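Local coordinates for protein transcriptional regulator (PDB 1Z4E) that probably works as an acyltransferase of the GNAT family, although it is named a transcriptional regulator, at residues Ala23-Gly28 and Lys128-Ala133; Val72-Tyr77 and Ile111-Glu116; His120-Thr125 and Leu140-Ser145. All coordinates share one frame; numbering follows the deposited sequence.

The three contacts show how a GNAT-type fold is tied together from its surface to its dimer interface. Contact 2 seats helix 102-116 on the sheet, and contact 3 anchors the turn after helix 133-140 to the neighbouring strand 119-127. Their centres lie about 12 Å apart and they touch directly, with Ile111 CG1 3.6 Å from Ile122 CD1; both also reach the second subunit. Contact 1 lies at the surface, its centre about 24 Å from that of contact 2, on the opposite side of the chain's centre, and about 19 Å from that of contact 3. It adjoins contact 3 only through the sequence, Lys128-Ala133 following His120-Thr125 closely.

Contact 1: Ala23-Gly28 and Lys128-Ala133; sequences ADDVLG and KQRPDA
Leu27 and Gln129 mark the nearest approach of the two backbones, their CA atoms 8.6 Å apart, a gap bridged by side chains between the turn after helix 15-24 and the loop leading into helix 133-140. Arg130, extended from CG to NE, meets the Asp25 carboxylate end-on in a two-pronged salt bridge. Arg130 NH1 gives a bond of 3.0 Å to Asp25 OD1 at its syn lone pair, while Arg130 NH2 reaches Asp25 OD2 at 2.8 Å from the syn side, 32° out of the carboxylate plane. The two planes stand 44° apart. Leu27 lays CD1 over one guanidinium face near the rim, 3.6 Å from Arg130 CZ. On its own segment Asp25 closes an Asx turn: its OD2 takes the backbone N-H of Leu27 from above the carboxylate plane, and Gly28 N, 2.8 Å from Asp25 OD2, meets its anti lone pair. Arg92 lies close by, its NH2 near that of Arg130 and its NE in a weak, long ion pair with Asp25 OD1. Three donors, Arg130 NH2, Leu27 N and Gly28 N, grip OD2, which fixes the carboxylate's rotation and probably favours its charged form; one acid orders its own turn and ties it to the distant loop.

Contact 2: Val72-Tyr77 and Ile111-Glu116; sequences VTFTPY and IERAKE
With CG anti to the carbonyl carbon (chi1 -51°), Phe74 sends its ring from strand 65-76 toward helix 102-116, where Arg113 holds its own CG anti to the backbone N (chi1 -176°), beside the carbonyl carbon, and that CG meets the ring. This is helix-on-sheet packing within the GNAT fold: the helix packs on the mixed sheet, and one aromatic residue of a central strand lies between sheet and helix. The closest backbone approach is between Phe74 and Ala114, with CA atoms 7.2 Å apart. The ring meets the helix obliquely, and it touches backbone as well as side chain: Phe74 CE1 lies 3.7 Å from Ala114 CA and 4.0 Å from Ala114 CB. Arg113 uses its CG methylene here, and its side chain crosses that of Phe74 at about a right angle. A bend at chi2 (92°) then carries the guanidinium onward to acidic partners, NH2 forming salt bridges with Glu56 and Glu9. The arginine therefore serves two environments, with its CG methylene against the buried ring and charge directed to the carboxylates. Around the same ring, Ala86 of strand 84-93 and Cys119 of strand 119-127 add apolar neighbours; both also touch Ala114. At the outer end of the ring, Phe74 CZ comes to 3.6 Å from Arg113 CG.

Contact 3: His120-Thr125 and Leu140-Ser145; sequences HLIQLT and LGFKAS
Phe142 directs its ring from the turn after helix 133-140 onto strand 119-127, where Leu124 and Ile122 receive it. Leu124 CD2 sits over one face, 3.9 Å from the centroid of the Phe142 ring and 25° off the normal, a CH-pi contact displaced toward the rim. Ile122 approaches obliquely, its CG2 3.6 Å from Phe142 CE1. Leu124 adopts the unusual first torsion that places CG between the backbone N and the carbonyl carbon (chi1 75°), and from there CD2 extends over the aromatic face. Between them in sequence, Gln123, whose CB points away from Phe142, is bonded to Arg85 and Thr87 of its own chain and to Lys150 of the second subunit. In the next shell, Ile111 of helix 102-116 packs on Phe142, and Tyr137 of helix 133-140 on Leu124. Gly141, with positive phi (116°), ends that helix in a Schellman motif just before the phenylalanine. Strand 119-127, helix 133-140 and strand 143-152 follow in sequence, yet the two strands are not neighbours in this chain's sheet: an antiparallel strand of the second subunit pairs with 119-127, its Met151 packing on Ile122, an arrangement consistent with exchange of C-terminal strands in a GNAT dimer.

Contact 1: Ala23-Gly28 and Lys128-Ala133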
loop_
_atom_site.group_PDB
_atom_site.type_symbol
_atom_site.label_atom_id
_atom_site.label_comp_id
_atom_site.label_asym_id
_atom_site.label_seq_id
_atom_site.Cartn_x
_atom_site.Cartn_y
_atom_site.Cartn_z
ATOM N N ALA A 23 -20.883 0.044 0.932
ATOM C CA ALA A 23 -21.796 -1.096 0.915
ATOM C C ALA A 23 -22.575 -1.212 -0.389
ATOM O O ALA A 23 -23.021 -2.300 -0.755
ATOM C CB ALA A 23 -22.767 -1.002 2.085
ATOM N N ASP A 24 -22.738 -0.090 -1.082
ATOM C CA ASP A 24 -23.470 -0.064 -2.343
ATOM C C ASP A 24 -22.620 -0.508 -3.534
ATOM O O ASP A 24 -23.148 -0.776 -4.616
ATOM C CB ASP A 24 -24.003 1.342 -2.608
ATOM C CG ASP A 24 -25.489 1.352 -2.896
ATOM O OD1 ASP A 24 -26.275 1.019 -1.978
ATOM O OD2 ASP A 24 -25.869 1.685 -4.040
ATOM N N ASP A 25 -21.307 -0.579 -3.335
ATOM C CA ASP A 25 -20.397 -0.995 -4.397
ATOM C C ASP A 25 -20.674 -2.431 -4.843
ATOM O O ASP A 25 -20.969 -3.306 -4.023
ATOM C CB ASP A 25 -18.947 -0.885 -3.922
ATOM C CG ASP A 25 -17.957 -1.289 -4.992
ATOM O OD1 ASP A 25 -17.803 -0.530 -5.972
ATOM O OD2 ASP A 25 -17.346 -2.371 -4.862
ATOM N N VAL A 26 -20.562 -2.678 -6.143
ATOM C CA VAL A 26 -20.811 -4.012 -6.683
ATOM C C VAL A 26 -20.002 -5.085 -5.956
ATOM O O VAL A 26 -20.483 -6.203 -5.764
ATOM C CB VAL A 26 -20.483 -4.073 -8.189
ATOM C CG1 VAL A 26 -20.814 -5.455 -8.740
ATOM C CG2 VAL A 26 -21.267 -3.004 -8.926
ATOM N N LEU A 27 -18.780 -4.747 -5.552
ATOM C CA LEU A 27 -17.925 -5.695 -4.839
ATOM C C LEU A 27 -17.994 -5.505 -3.323
ATOM O O LEU A 27 -18.006 -6.478 -2.565
ATOM C CB LEU A 27 -16.471 -5.558 -5.303
ATOM C CG LEU A 27 -16.199 -5.754 -6.800
ATOM C CD1 LEU A 27 -14.711 -5.587 -7.072
ATOM C CD2 LEU A 27 -16.672 -7.137 -7.243
ATOM N N GLY A 28 -18.035 -4.252 -2.882
ATOM C CA GLY A 28 -18.095 -3.977 -1.457
ATOM C C GLY A 28 -19.369 -4.505 -0.825
ATOM O O GLY A 28 -19.414 -4.801 0.368
ATOM N N LYS A 128 -9.495 -6.854 -10.637
ATOM C CA LYS A 128 -9.603 -7.284 -12.027
ATOM C C LYS A 128 -11.048 -7.555 -12.444
ATOM O O LYS A 128 -11.332 -7.717 -13.628
ATOM C CB LYS A 128 -8.750 -8.536 -12.260
ATOM C CG LYS A 128 -7.249 -8.293 -12.113
ATOM C CD LYS A 128 -6.444 -9.559 -12.375
ATOM C CE LYS A 128 -4.948 -9.295 -12.272
ATOM N NZ LYS A 128 -4.125 -10.520 -12.525
ATOM N N GLN A 129 -11.959 -7.607 -11.478
ATOM C CA GLN A 129 -13.363 -7.850 -11.800
ATOM C C GLN A 129 -14.082 -6.572 -12.217
ATOM O O GLN A 129 -15.233 -6.615 -12.653
ATOM C CB GLN A 129 -14.086 -8.510 -10.622
ATOM C CG GLN A 129 -13.640 -9.942 -10.375
ATOM C CD GLN A 129 -13.603 -10.774 -11.657
ATOM O OE1 GLN A 129 -14.615 -10.924 -12.350
ATOM N NE2 GLN A 129 -12.430 -11.317 -11.976
ATOM N N ARG A 130 -13.405 -5.436 -12.078
ATOM C CA ARG A 130 -13.975 -4.156 -12.490
ATOM C C ARG A 130 -13.407 -3.921 -13.889
ATOM O O ARG A 130 -12.269 -3.476 -14.050
ATOM C CB ARG A 130 -13.538 -3.027 -11.552
ATOM C CG ARG A 130 -13.944 -3.192 -10.088
ATOM C CD ARG A 130 -13.310 -2.076 -9.246
ATOM N NE ARG A 130 -13.536 -2.229 -7.809
ATOM C CZ ARG A 130 -14.696 -1.995 -7.200
ATOM N NH1 ARG A 130 -15.750 -1.595 -7.899
ATOM N NH2 ARG A 130 -14.802 -2.162 -5.892
ATOM N N PRO A 131 -14.204 -4.206 -14.923
ATOM C CA PRO A 131 -13.772 -4.036 -16.314
ATOM C C PRO A 131 -13.247 -2.656 -16.713
ATOM O O PRO A 131 -12.223 -2.553 -17.385
ATOM C CB PRO A 131 -15.018 -4.430 -17.104
ATOM C CG PRO A 131 -16.128 -3.946 -16.218
ATOM C CD PRO A 131 -15.663 -4.416 -14.851
ATOM N N ASP A 132 -13.932 -1.599 -16.285
ATOM C CA ASP A 132 -13.544 -0.240 -16.661
ATOM C C ASP A 132 -12.501 0.459 -15.791
ATOM O O ASP A 132 -12.002 1.524 -16.160
ATOM C CB ASP A 132 -14.793 0.646 -16.741
ATOM C CG ASP A 132 -15.891 0.034 -17.598
ATOM O OD1 ASP A 132 -15.575 -0.525 -18.671
ATOM O OD2 ASP A 132 -17.073 0.121 -17.204
ATOM N N ALA A 133 -12.162 -0.125 -14.650
ATOM C CA ALA A 133 -11.196 0.509 -13.758
ATOM C C ALA A 133 -9.816 0.670 -14.381
ATOM O O ALA A 133 -9.242 1.759 -14.343
ATOM C CB ALA A 133 -11.094 -0.276 -12.441
#

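Contact 2: Val72-Tyr77 and Ile111-Glu116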
loop_
_atom_site.group_PDB
_atom_site.type_symbol
_atom_site.label_atom_id
_atom_site.label_comp_id
_atom_site.label_asym_id
_atom_site.label_seq_id
_atom_site.Cartn_x
_atom_site.Cartn_y
_atom_site.Cartn_z
ATOM N N VAL A 72 -6.122 7.761 1.092
ATOM C CA VAL A 72 -4.773 7.896 0.576
ATOM C C VAL A 72 -3.814 7.847 1.761
ATOM O O VAL A 72 -4.074 8.450 2.813
ATOM C CB VAL A 72 -4.608 9.206 -0.232
ATOM C CG1 VAL A 72 -4.826 10.415 0.668
ATOM C CG2 VAL A 72 -3.225 9.248 -0.887
ATOM N N THR A 73 -2.732 7.091 1.600
ATOM C CA THR A 73 -1.730 6.923 2.647
ATOM C C THR A 73 -0.348 7.292 2.105
ATOM O O THR A 73 0.055 6.821 1.036
ATOM C CB THR A 73 -1.692 5.463 3.138
ATOM O OG1 THR A 73 -1.133 4.633 2.113
ATOM C CG2 THR A 73 -3.088 4.966 3.436
ATOM N N PHE A 74 0.365 8.136 2.846
ATOM C CA PHE A 74 1.698 8.597 2.462
ATOM C C PHE A 74 2.676 7.849 3.351
ATOM O O PHE A 74 2.616 7.965 4.574
ATOM C CB PHE A 74 1.802 10.104 2.693
ATOM C CG PHE A 74 0.684 10.879 2.068
ATOM C CD1 PHE A 74 0.615 11.040 0.690
ATOM C CD2 PHE A 74 -0.326 11.422 2.859
ATOM C CE1 PHE A 74 -0.450 11.730 0.102
ATOM C CE2 PHE A 74 -1.392 12.111 2.287
ATOM C CZ PHE A 74 -1.456 12.265 0.906
ATOM N N THR A 75 3.581 7.099 2.735
ATOM C CA THR A 75 4.518 6.260 3.485
ATOM C C THR A 75 5.963 6.307 2.975
ATOM O O THR A 75 6.199 6.368 1.774
ATOM C CB THR A 75 4.043 4.781 3.411
ATOM O OG1 THR A 75 2.659 4.713 3.776
ATOM C CG2 THR A 75 4.862 3.878 4.342
ATOM N N PRO A 76 6.947 6.288 3.894
ATOM C CA PRO A 76 8.354 6.312 3.475
ATOM C C PRO A 76 8.828 4.884 3.205
ATOM O O PRO A 76 8.384 3.944 3.862
ATOM C CB PRO A 76 9.065 6.925 4.678
ATOM C CG PRO A 76 8.247 6.411 5.841
ATOM C CD PRO A 76 6.822 6.590 5.336
ATOM N N TYR A 77 9.722 4.734 2.233
ATOM C CA TYR A 77 10.296 3.445 1.868
ATOM C C TYR A 77 11.782 3.692 1.591
ATOM O O TYR A 77 12.191 4.834 1.384
ATOM C CB TYR A 77 9.640 2.903 0.591
ATOM C CG TYR A 77 8.155 2.650 0.701
ATOM C CD1 TYR A 77 7.658 1.407 1.097
ATOM C CD2 TYR A 77 7.245 3.660 0.411
ATOM C CE1 TYR A 77 6.269 1.181 1.193
ATOM C CE2 TYR A 77 5.882 3.452 0.504
ATOM C CZ TYR A 77 5.396 2.220 0.889
ATOM O OH TYR A 77 4.032 2.045 0.942
ATOM N N ILE A 111 -3.517 13.107 -6.163
ATOM C CA ILE A 111 -2.183 13.091 -6.759
ATOM C C ILE A 111 -1.432 14.388 -6.460
ATOM O O ILE A 111 -0.234 14.365 -6.172
ATOM C CB ILE A 111 -2.255 12.900 -8.287
ATOM C CG1 ILE A 111 -2.755 11.491 -8.607
ATOM C CG2 ILE A 111 -0.887 13.149 -8.910
ATOM C CD1 ILE A 111 -2.942 11.234 -10.085
ATOM N N GLU A 112 -2.124 15.520 -6.541
ATOM C CA GLU A 112 -1.482 16.798 -6.246
ATOM C C GLU A 112 -1.113 16.846 -4.772
ATOM O O GLU A 112 -0.090 17.414 -4.388
ATOM C CB GLU A 112 -2.412 17.964 -6.592
ATOM C CG GLU A 112 -2.491 18.209 -8.083
ATOM C CD GLU A 112 -1.108 18.319 -8.703
ATOM O OE1 GLU A 112 -0.323 19.165 -8.219
ATOM O OE2 GLU A 112 -0.810 17.561 -9.660
ATOM N N ARG A 113 -1.969 16.248 -3.954
ATOM C CA ARG A 113 -1.759 16.176 -2.516
ATOM C C ARG A 113 -0.456 15.406 -2.274
ATOM O O ARG A 113 0.397 15.836 -1.497
ATOM C CB ARG A 113 -2.936 15.436 -1.875
ATOM C CG ARG A 113 -2.918 15.349 -0.358
ATOM C CD ARG A 113 -3.680 16.495 0.265
ATOM N NE ARG A 113 -4.030 16.237 1.662
ATOM C CZ ARG A 113 -4.556 17.151 2.472
ATOM N NH1 ARG A 113 -4.790 18.377 2.019
ATOM N NH2 ARG A 113 -4.847 16.846 3.730
ATOM N N ALA A 114 -0.312 14.273 -2.958
ATOM C CA ALA A 114 0.883 13.436 -2.840
ATOM C C ALA A 114 2.145 14.202 -3.229
ATOM O O ALA A 114 3.161 14.109 -2.540
ATOM C CB ALA A 114 0.744 12.192 -3.708
ATOM N N LYS A 115 2.091 14.941 -4.336
ATOM C CA LYS A 115 3.249 15.722 -4.771
ATOM C C LYS A 115 3.597 16.729 -3.675
ATOM O O LYS A 115 4.772 16.922 -3.342
ATOM C CB LYS A 115 2.948 16.468 -6.076
ATOM C CG LYS A 115 2.776 15.575 -7.293
ATOM C CD LYS A 115 2.392 16.405 -8.504
ATOM C CE LYS A 115 2.214 15.555 -9.753
ATOM N NZ LYS A 115 1.756 16.400 -10.895
ATOM N N GLU A 116 2.569 17.366 -3.118
ATOM C CA GLU A 116 2.753 18.339 -2.041
ATOM C C GLU A 116 3.486 17.716 -0.856
ATOM O O GLU A 116 4.321 18.366 -0.226
ATOM C CB GLU A 116 1.399 18.860 -1.552
ATOM C CG GLU A 116 0.798 19.980 -2.375
ATOM C CD GLU A 116 -0.667 20.214 -2.040
ATOM O OE1 GLU A 116 -1.078 19.902 -0.900
ATOM O OE2 GLU A 116 -1.406 20.712 -2.914
#

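Contact 3: His120-Thr125 and Leu140-Ser145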
loop_
_atom_site.group_PDB
_atom_site.type_symbol
_atom_site.label_atom_id
_atom_site.label_comp_id
_atom_site.label_asym_id
_atom_site.label_seq_id
_atom_site.Cartn_x
_atom_site.Cartn_y
_atom_site.Cartn_z
ATOM N N HIS A 120 7.273 10.543 -4.464
ATOM C CA HIS A 120 7.828 10.454 -5.804
ATOM C C HIS A 120 7.028 9.537 -6.720
ATOM O O HIS A 120 7.274 9.469 -7.925
ATOM C CB HIS A 120 9.296 10.034 -5.744
ATOM C CG HIS A 120 10.172 11.054 -5.085
ATOM N ND1 HIS A 120 9.877 12.401 -5.098
ATOM C CD2 HIS A 120 11.336 10.932 -4.404
ATOM C CE1 HIS A 120 10.821 13.063 -4.454
ATOM N NE2 HIS A 120 11.718 12.195 -4.023
ATOM N N LEU A 121 6.067 8.827 -6.153
ATOM C CA LEU A 121 5.210 7.984 -6.968
ATOM C C LEU A 121 3.892 7.734 -6.253
ATOM O O LEU A 121 3.798 7.832 -5.027
ATOM C CB LEU A 121 5.906 6.668 -7.334
ATOM C CG LEU A 121 6.108 5.512 -6.363
ATOM C CD1 LEU A 121 4.775 4.845 -6.067
ATOM C CD2 LEU A 121 7.056 4.500 -6.998
ATOM N N ILE A 122 2.860 7.468 -7.033
ATOM C CA ILE A 122 1.565 7.184 -6.459
ATOM C C ILE A 122 1.191 5.812 -7.006
ATOM O O ILE A 122 1.538 5.471 -8.142
ATOM C CB ILE A 122 0.541 8.304 -6.818
ATOM C CG1 ILE A 122 -0.799 8.021 -6.143
ATOM C CG2 ILE A 122 0.401 8.437 -8.311
ATOM C CD1 ILE A 122 -1.673 9.258 -6.015
ATOM N N GLN A 123 0.534 5.005 -6.180
ATOM C CA GLN A 123 0.169 3.653 -6.572
ATOM C C GLN A 123 -1.167 3.221 -6.000
ATOM O O GLN A 123 -1.699 3.842 -5.071
ATOM C CB GLN A 123 1.247 2.679 -6.090
ATOM C CG GLN A 123 1.603 2.887 -4.617
ATOM C CD GLN A 123 2.685 1.939 -4.112
ATOM O OE1 GLN A 123 3.584 1.547 -4.856
ATOM N NE2 GLN A 123 2.610 1.587 -2.833
ATOM N N LEU A 124 -1.707 2.156 -6.576
ATOM C CA LEU A 124 -2.966 1.584 -6.126
ATOM C C LEU A 124 -3.171 0.258 -6.838
ATOM O O LEU A 124 -2.484 -0.040 -7.824
ATOM C CB LEU A 124 -4.149 2.507 -6.441
ATOM C CG LEU A 124 -4.604 2.567 -7.904
ATOM C CD1 LEU A 124 -6.109 2.685 -7.965
ATOM C CD2 LEU A 124 -3.941 3.730 -8.601
ATOM N N THR A 125 -4.114 -0.528 -6.328
ATOM C CA THR A 125 -4.458 -1.820 -6.909
ATOM C C THR A 125 -5.949 -1.767 -7.179
ATOM O O THR A 125 -6.711 -1.282 -6.346
ATOM C CB THR A 125 -4.171 -2.997 -5.943
ATOM O OG1 THR A 125 -4.693 -2.703 -4.640
ATOM C CG2 THR A 125 -2.680 -3.246 -5.834
ATOM N N LEU A 140 -5.381 8.249 -16.849
ATOM C CA LEU A 140 -4.780 9.256 -15.968
ATOM C C LEU A 140 -3.254 9.259 -16.106
ATOM O O LEU A 140 -2.585 10.227 -15.751
ATOM C CB LEU A 140 -5.169 8.988 -14.512
ATOM C CG LEU A 140 -6.589 9.416 -14.132
ATOM C CD1 LEU A 140 -6.952 8.880 -12.760
ATOM C CD2 LEU A 140 -6.673 10.945 -14.168
ATOM N N GLY A 141 -2.705 8.170 -16.626
ATOM C CA GLY A 141 -1.265 8.110 -16.786
ATOM C C GLY A 141 -0.632 7.025 -15.942
ATOM O O GLY A 141 0.595 6.910 -15.894
ATOM N N PHE A 142 -1.458 6.234 -15.265
ATOM C CA PHE A 142 -0.946 5.133 -14.456
ATOM C C PHE A 142 -0.586 3.983 -15.388
ATOM O O PHE A 142 -1.180 3.828 -16.462
ATOM C CB PHE A 142 -2.008 4.625 -13.474
ATOM C CG PHE A 142 -2.180 5.479 -12.248
ATOM C CD1 PHE A 142 -1.418 5.239 -11.105
ATOM C CD2 PHE A 142 -3.131 6.495 -12.220
ATOM C CE1 PHE A 142 -1.603 6.001 -9.946
ATOM C CE2 PHE A 142 -3.325 7.266 -11.061
ATOM C CZ PHE A 142 -2.556 7.013 -9.925
ATOM N N LYS A 143 0.376 3.172 -14.966
ATOM C CA LYS A 143 0.797 2.008 -15.736
ATOM C C LYS A 143 0.525 0.748 -14.907
ATOM O O LYS A 143 0.870 0.698 -13.726
ATOM C CB LYS A 143 2.297 2.089 -16.058
ATOM C CG LYS A 143 2.843 0.837 -16.743
ATOM C CD LYS A 143 4.335 0.947 -17.047
ATOM C CE LYS A 143 4.620 1.959 -18.155
ATOM N NZ LYS A 143 4.031 1.558 -19.474
ATOM N N ALA A 144 -0.087 -0.260 -15.525
ATOM C CA ALA A 144 -0.388 -1.515 -14.842
ATOM C C ALA A 144 0.850 -2.416 -14.924
ATOM O O ALA A 144 0.841 -3.477 -15.551
ATOM C CB ALA A 144 -1.589 -2.185 -15.496
ATOM N N SER A 145 1.911 -1.972 -14.264
ATOM C CA SER A 145 3.190 -2.661 -14.260
ATOM C C SER A 145 3.305 -3.837 -13.298
ATOM O O SER A 145 4.162 -4.704 -13.481
ATOM C CB SER A 145 4.287 -1.649 -13.932
ATOM O OG SER A 145 4.017 -1.025 -12.680
#